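Local coordinates for protein phosphatidylserine synthase (Haemophilus influenzae, PDB 3HSI) that belongs to the phospholipase D superfamily of enzymes and has a PLD-like domain in which helices pack against mixed beta-sheet, at residues H289-L294 and K299-I304; E340-Q345 and G349-R354. One frame throughout, in Å; residues are numbered along the deposited sequence. Where two conformers were deposited one is given.

Contacts 1 and 2 follow one another along the chain, and each joins a helical segment to a strand of the same mixed sheet. Strands 300-306 and 351-356 are parallel neighbours, so the two contacts lie side by side, their centres about 9 Å apart, and V301 and V352 share a backbone hydrogen bond between them. Contact 1 is the more buried: apolar side chains of helix 285-296 meet the start of strand 300-306, with a single backbone bond at one edge. Contact 2 is partly buried and more polar. There the last turn of a short helix passes into strand 351-356 through a glycine; glutamines Q345 and Q350 lie beside the turn, and F342 and L351 pack behind them.

Contact 1: H289-L294 and K299-I304; sequences HKIATL and KRVEII
In L294, CG sits anti to the carbonyl carbon (chi1 -65°), and K299 also turns its CG away from its carbonyl carbon, though less cleanly (chi1 -33°), before bending at chi2; these turns bring the two side chains together at about a right angle. L294 CD2 touches K299 CG at 3.7 Å, methyl against aliphatic stem. Lysine suits this place because its methylenes cover a leucine while its amine leaves the contact, here to bond the carbonyl of Q271. The backbones meet too: K299 N donates to L294 O over 3.0 Å, with an N-H...O angle of 149°, which ties the last turns of helix 285-296 to the residue just before strand 300-306. Deeper in, V301 directs its side chain toward the helix, and its CG2 lies 4.2 Å from L294 CB. A beta-branched valine fits a strand and offers a compact surface to the helix. I291 and L294 also touch L274 of strand 273-277, as expected in a beta-alpha-beta unit whose helix covers both of its parallel strands. The chemistry implies division of labour: apolar shape seats the helix on the sheet, while one backbone bond joins the end of the helix to the turn into the strand.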
loop_
_atom_site.group_PDB
_atom_site.type_symbol
_atom_site.label_atom_id
_atom_site.label_comp_id
_atom_site.label_asym_id
_atom_site.label_seq_id
_atom_site.Cartn_x
_atom_site.Cartn_y
_atom_site.Cartn_z
ATOM N N HIS C 289 -6.277 -2.101 -19.883
ATOM C CA HIS C 289 -6.128 -1.198 -21.004
ATOM C C HIS C 289 -5.422 -1.881 -22.184
ATOM O O HIS C 289 -5.805 -1.703 -23.332
ATOM C CB HIS C 289 -5.325 0.024 -20.578
ATOM C CG HIS C 289 -5.928 0.804 -19.437
ATOM N ND1 HIS C 289 -7.285 1.055 -19.323
ATOM C CD2 HIS C 289 -5.342 1.434 -18.383
ATOM C CE1 HIS C 289 -7.506 1.803 -18.249
ATOM N NE2 HIS C 289 -6.345 2.041 -17.658
ATOM N N LYS C 290 -4.378 -2.657 -21.919
ATOM C CA LYS C 290 -3.651 -3.263 -23.034
ATOM C C LYS C 290 -4.459 -4.345 -23.753
ATOM O O LYS C 290 -4.343 -4.510 -24.962
ATOM C CB LYS C 290 -2.261 -3.742 -22.591
ATOM C CG LYS C 290 -1.287 -2.576 -22.406
ATOM C CD LYS C 290 -0.106 -3.001 -21.535
ATOM C CE LYS C 290 0.903 -1.889 -21.416
ATOM N NZ LYS C 290 0.321 -0.791 -20.579
ATOM N N ILE C 291 -5.280 -5.070 -23.002
ATOM C CA ILE C 291 -6.246 -6.018 -23.582
ATOM C C ILE C 291 -7.234 -5.301 -24.491
ATOM O O ILE C 291 -7.526 -5.760 -25.600
ATOM C CB ILE C 291 -7.066 -6.739 -22.494
ATOM C CG1 ILE C 291 -6.163 -7.634 -21.653
ATOM C CG2 ILE C 291 -8.195 -7.555 -23.136
ATOM C CD1 ILE C 291 -5.361 -8.571 -22.484
ATOM N N ALA C 292 -7.747 -4.170 -24.016
ATOM C CA ALA C 292 -8.732 -3.396 -24.784
ATOM C C ALA C 292 -8.138 -2.936 -26.117
ATOM O O ALA C 292 -8.829 -2.937 -27.157
ATOM C CB ALA C 292 -9.237 -2.201 -23.980
ATOM N N THR C 293 -6.859 -2.579 -26.107
ATOM C CA THR C 293 -6.196 -2.137 -27.353
ATOM C C THR C 293 -6.064 -3.280 -28.343
ATOM O O THR C 293 -6.334 -3.094 -29.533
ATOM C CB THR C 293 -4.779 -1.568 -27.076
ATOM O OG1 THR C 293 -4.887 -0.493 -26.150
ATOM C CG2 THR C 293 -4.126 -1.069 -28.371
ATOM N N LEU C 294 -5.627 -4.438 -27.832
ATOM C CA LEU C 294 -5.503 -5.647 -28.625
ATOM C C LEU C 294 -6.826 -5.980 -29.275
ATOM O O LEU C 294 -6.870 -6.230 -30.461
ATOM C CB LEU C 294 -5.013 -6.826 -27.793
ATOM C CG LEU C 294 -3.585 -6.667 -27.252
ATOM C CD1 LEU C 294 -3.230 -7.830 -26.384
ATOM C CD2 LEU C 294 -2.525 -6.446 -28.436
ATOM N N LYS C 299 -6.503 -8.208 -32.674
ATOM C CA LYS C 299 -5.748 -9.376 -32.205
ATOM C C LYS C 299 -6.705 -10.291 -31.456
ATOM O O LYS C 299 -7.739 -9.839 -30.965
ATOM C CB LYS C 299 -4.558 -8.995 -31.315
ATOM C CG LYS C 299 -3.856 -7.670 -31.635
ATOM C CD LYS C 299 -3.415 -7.587 -33.067
ATOM C CE LYS C 299 -2.337 -6.551 -33.274
ATOM N NZ LYS C 299 -1.743 -6.924 -34.577
ATOM N N ARG C 300 -6.377 -11.571 -31.383
ATOM C CA ARG C 300 -7.182 -12.497 -30.606
ATOM C C ARG C 300 -6.665 -12.582 -29.172
ATOM O O ARG C 300 -5.455 -12.445 -28.931
ATOM C CB ARG C 300 -7.132 -13.894 -31.224
ATOM C CG ARG C 300 -7.429 -13.908 -32.706
ATOM C CD ARG C 300 -8.860 -13.605 -32.984
ATOM N NE ARG C 300 -9.189 -13.713 -34.396
ATOM C CZ ARG C 300 -9.564 -12.695 -35.165
ATOM N NH1 ARG C 300 -9.662 -11.463 -34.668
ATOM N NH2 ARG C 300 -9.861 -12.906 -36.439
ATOM N N VAL C 301 -7.585 -12.850 -28.245
ATOM C CA VAL C 301 -7.269 -12.949 -26.833
ATOM C C VAL C 301 -8.064 -14.097 -26.246
ATOM O O VAL C 301 -9.282 -14.203 -26.452
ATOM C CB VAL C 301 -7.639 -11.640 -26.030
ATOM C CG1 VAL C 301 -7.325 -11.830 -24.510
ATOM C CG2 VAL C 301 -6.935 -10.407 -26.620
ATOM N N GLU C 302 -7.361 -14.949 -25.515
ATOM C CA GLU C 302 -7.987 -16.036 -24.815
ATOM C C GLU C 302 -7.674 -15.886 -23.316
ATOM O O GLU C 302 -6.536 -15.770 -22.931
ATOM C CB GLU C 302 -7.453 -17.372 -25.367
ATOM C CG GLU C 302 -8.019 -18.575 -24.649
ATOM C CD GLU C 302 -7.445 -19.900 -25.136
ATOM O OE1 GLU C 302 -6.609 -19.903 -26.085
ATOM O OE2 GLU C 302 -7.851 -20.955 -24.579
ATOM N N ILE C 303 -8.692 -15.907 -22.469
ATOM C CA ILE C 303 -8.462 -15.785 -21.038
ATOM C C ILE C 303 -9.062 -16.989 -20.358
ATOM O O ILE C 303 -10.217 -17.354 -20.627
ATOM C CB ILE C 303 -9.081 -14.478 -20.480
ATOM C CG1 ILE C 303 -8.505 -13.268 -21.243
ATOM C CG2 ILE C 303 -8.833 -14.399 -18.953
ATOM C CD1 ILE C 303 -9.197 -11.890 -20.943
ATOM N N ILE C 304 -8.263 -17.644 -19.525
ATOM C CA ILE C 304 -8.717 -18.834 -18.842
ATOM C C ILE C 304 -8.656 -18.566 -17.348
ATOM O O ILE C 304 -7.597 -18.300 -16.818
ATOM C CB ILE C 304 -7.819 -20.078 -19.193
ATOM C CG1 ILE C 304 -7.531 -20.111 -20.700
ATOM C CG2 ILE C 304 -8.481 -21.374 -18.692
ATOM C CD1 ILE C 304 -6.704 -21.400 -21.251
#

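Contact 2: E340-Q345 and G349-R354; sequences EKFETQ and GQLVVR
The carbonyl oxygen of Q345 takes one straight and one weak backbone bond from the chain just beyond its helix. L351 N gives the straight bond, 3.0 Å to Q345 O with an N-H...O angle of 177°, and comes from well above the carbonyl plane. Q350 N adds a weak, strongly bent bond to Q345 O at 2.9 Å. G349 ends helix 343-348 in a Schellman motif; it takes the positive phi of that turn, a backbone shape that glycine adopts easily.

Outside this turn, Q345 and Q350 run side by side and point the same way, with Q345 CG 3.4 Å from Q350 OE1 and the two amide planes 47° apart. Glutamine suits position 350 because its extended chain carries NE2 across to the carbonyls of L295 and K299, linking the turn to helix 285-296 (L295) and to the residue just before strand 300-306 (K299). This is the closing half of a crossover within the PLD-like domain: from strand 300-306 the chain passes through helices 327-341 and 343-348, then returns as the parallel neighbour 351-356.

L351 is the first residue of that strand, and its side chain points inward. Its CG lies anti to the backbone N (chi1 168°), and CD2 reaches F342 CB at 3.6 Å; nearer the turn, L351 CB rests 4.0 Å from Q345 CB. F342 occupies the break between the two helices, at the N-cap position of the second. A large, buried aromatic can fill the angle there: K341 CG lies over one face of its ring, 3.9 Å above the plane and toward the rim, while Q345 CD meets the ring edge in plane. The ring also packs edge-to-face with F338 and touches A292 and L295 of helix 285-296.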
loop_
_atom_site.group_PDB
_atom_site.type_symbol
_atom_site.label_atom_id
_atom_site.label_comp_id
_atom_site.label_asym_id
_atom_site.label_seq_id
_atom_site.Cartn_x
_atom_site.Cartn_y
_atom_site.Cartn_z
ATOM N N GLU C 340 -19.391 -8.278 -20.946
ATOM C CA GLU C 340 -20.441 -7.443 -21.490
ATOM C C GLU C 340 -19.818 -6.317 -22.324
ATOM O O GLU C 340 -20.247 -6.064 -23.451
ATOM C CB GLU C 340 -21.345 -6.896 -20.384
ATOM C CG GLU C 340 -22.508 -6.148 -20.990
ATOM C CD GLU C 340 -23.396 -5.451 -19.994
ATOM O OE1 GLU C 340 -23.509 -5.884 -18.820
ATOM O OE2 GLU C 340 -24.015 -4.453 -20.412
ATOM N N LYS C 341 -18.798 -5.657 -21.770
ATOM C CA LYS C 341 -18.057 -4.634 -22.500
ATOM C C LYS C 341 -17.574 -5.189 -23.848
ATOM O O LYS C 341 -17.745 -4.533 -24.887
ATOM C CB LYS C 341 -16.884 -4.156 -21.656
ATOM C CG LYS C 341 -16.043 -3.111 -22.316
ATOM C CD LYS C 341 -14.840 -2.788 -21.448
ATOM C CE LYS C 341 -13.982 -1.681 -22.017
ATOM N NZ LYS C 341 -14.790 -0.423 -22.134
ATOM N N PHE C 342 -17.023 -6.416 -23.836
ATOM C CA PHE C 342 -16.485 -7.039 -25.053
ATOM C C PHE C 342 -17.409 -8.092 -25.672
ATOM O O PHE C 342 -16.971 -9.130 -26.191
ATOM C CB PHE C 342 -15.048 -7.549 -24.814
ATOM C CG PHE C 342 -14.085 -6.444 -24.476
ATOM C CD1 PHE C 342 -13.691 -5.538 -25.443
ATOM C CD2 PHE C 342 -13.636 -6.265 -23.174
ATOM C CE1 PHE C 342 -12.818 -4.501 -25.136
ATOM C CE2 PHE C 342 -12.768 -5.217 -22.847
ATOM C CZ PHE C 342 -12.355 -4.344 -23.821
ATOM N N GLU C 343 -18.700 -7.784 -25.622
ATOM C CA GLU C 343 -19.754 -8.626 -26.153
ATOM C C GLU C 343 -19.621 -8.961 -27.660
ATOM O O GLU C 343 -19.816 -10.129 -28.074
ATOM C CB GLU C 343 -21.080 -7.926 -25.891
ATOM C CG GLU C 343 -22.291 -8.785 -26.060
ATOM C CD GLU C 343 -23.580 -7.978 -25.933
ATOM O OE1 GLU C 343 -23.522 -6.718 -25.826
ATOM O OE2 GLU C 343 -24.659 -8.621 -25.959
ATOM N N THR C 344 -19.284 -7.940 -28.456
ATOM C CA THR C 344 -19.055 -8.064 -29.902
ATOM C C THR C 344 -17.897 -9.027 -30.173
ATOM O O THR C 344 -17.972 -9.874 -31.063
ATOM C CB THR C 344 -18.795 -6.667 -30.564
ATOM O OG1 THR C 344 -19.956 -5.819 -30.374
ATOM C CG2 THR C 344 -18.576 -6.806 -32.063
ATOM N N GLN C 345 -16.839 -8.897 -29.380
ATOM C CA GLN C 345 -15.655 -9.729 -29.512
ATOM C C GLN C 345 -15.869 -11.180 -29.040
ATOM O O GLN C 345 -15.334 -12.125 -29.638
ATOM C CB GLN C 345 -14.506 -9.071 -28.756
ATOM C CG GLN C 345 -13.987 -7.838 -29.451
ATOM C CD GLN C 345 -14.644 -6.548 -29.022
ATOM O OE1 GLN C 345 -15.677 -6.513 -28.345
ATOM N NE2 GLN C 345 -14.030 -5.462 -29.416
ATOM N N GLY C 349 -15.849 -14.374 -31.621
ATOM C CA GLY C 349 -14.798 -15.340 -31.269
ATOM C C GLY C 349 -13.420 -14.698 -31.228
ATOM O O GLY C 349 -12.389 -15.384 -31.077
ATOM N N GLN C 350 -13.382 -13.374 -31.349
ATOM C CA GLN C 350 -12.122 -12.663 -31.236
ATOM C C GLN C 350 -11.578 -12.773 -29.806
ATOM O O GLN C 350 -10.369 -12.867 -29.601
ATOM C CB GLN C 350 -12.276 -11.192 -31.659
ATOM C CG GLN C 350 -10.916 -10.496 -31.860
ATOM C CD GLN C 350 -11.039 -8.993 -31.985
ATOM O OE1 GLN C 350 -12.125 -8.465 -32.259
ATOM N NE2 GLN C 350 -9.933 -8.288 -31.751
ATOM N N LEU C 351 -12.481 -12.707 -28.831
ATOM C CA LEU C 351 -12.141 -12.932 -27.427
ATOM C C LEU C 351 -12.758 -14.240 -27.002
ATOM O O LEU C 351 -13.952 -14.469 -27.197
ATOM C CB LEU C 351 -12.671 -11.795 -26.544
ATOM C CG LEU C 351 -12.678 -11.928 -25.012
ATOM C CD1 LEU C 351 -11.259 -12.044 -24.431
ATOM C CD2 LEU C 351 -13.330 -10.697 -24.379
ATOM N N VAL C 352 -11.927 -15.101 -26.444
ATOM C CA VAL C 352 -12.347 -16.387 -25.928
ATOM C C VAL C 352 -12.177 -16.353 -24.409
ATOM O O VAL C 352 -11.098 -16.054 -23.898
ATOM C CB VAL C 352 -11.530 -17.553 -26.558
ATOM C CG1 VAL C 352 -11.804 -18.892 -25.825
ATOM C CG2 VAL C 352 -11.911 -17.709 -28.055
ATOM N N VAL C 353 -13.252 -16.625 -23.690
ATOM C CA VAL C 353 -13.186 -16.636 -22.248
ATOM C C VAL C 353 -13.517 -18.052 -21.869
ATOM O O VAL C 353 -14.557 -18.560 -22.266
ATOM C CB VAL C 353 -14.176 -15.623 -21.614
ATOM C CG1 VAL C 353 -14.281 -15.831 -20.080
ATOM C CG2 VAL C 353 -13.728 -14.202 -21.913
ATOM N N ARG C 354 -12.628 -18.697 -21.133
ATOM C CA ARG C 354 -12.867 -20.067 -20.730
ATOM C C ARG C 354 -12.946 -20.167 -19.235
ATOM O O ARG C 354 -12.138 -19.557 -18.535
ATOM C CB ARG C 354 -11.721 -20.957 -21.177
ATOM C CG ARG C 354 -11.882 -21.479 -22.541
ATOM C CD ARG C 354 -10.558 -22.034 -22.915
ATOM N NE ARG C 354 -10.526 -22.392 -24.316
ATOM C CZ ARG C 354 -11.018 -23.512 -24.819
ATOM N NH1 ARG C 354 -11.623 -24.420 -24.048
ATOM N NH2 ARG C 354 -10.895 -23.717 -26.113
#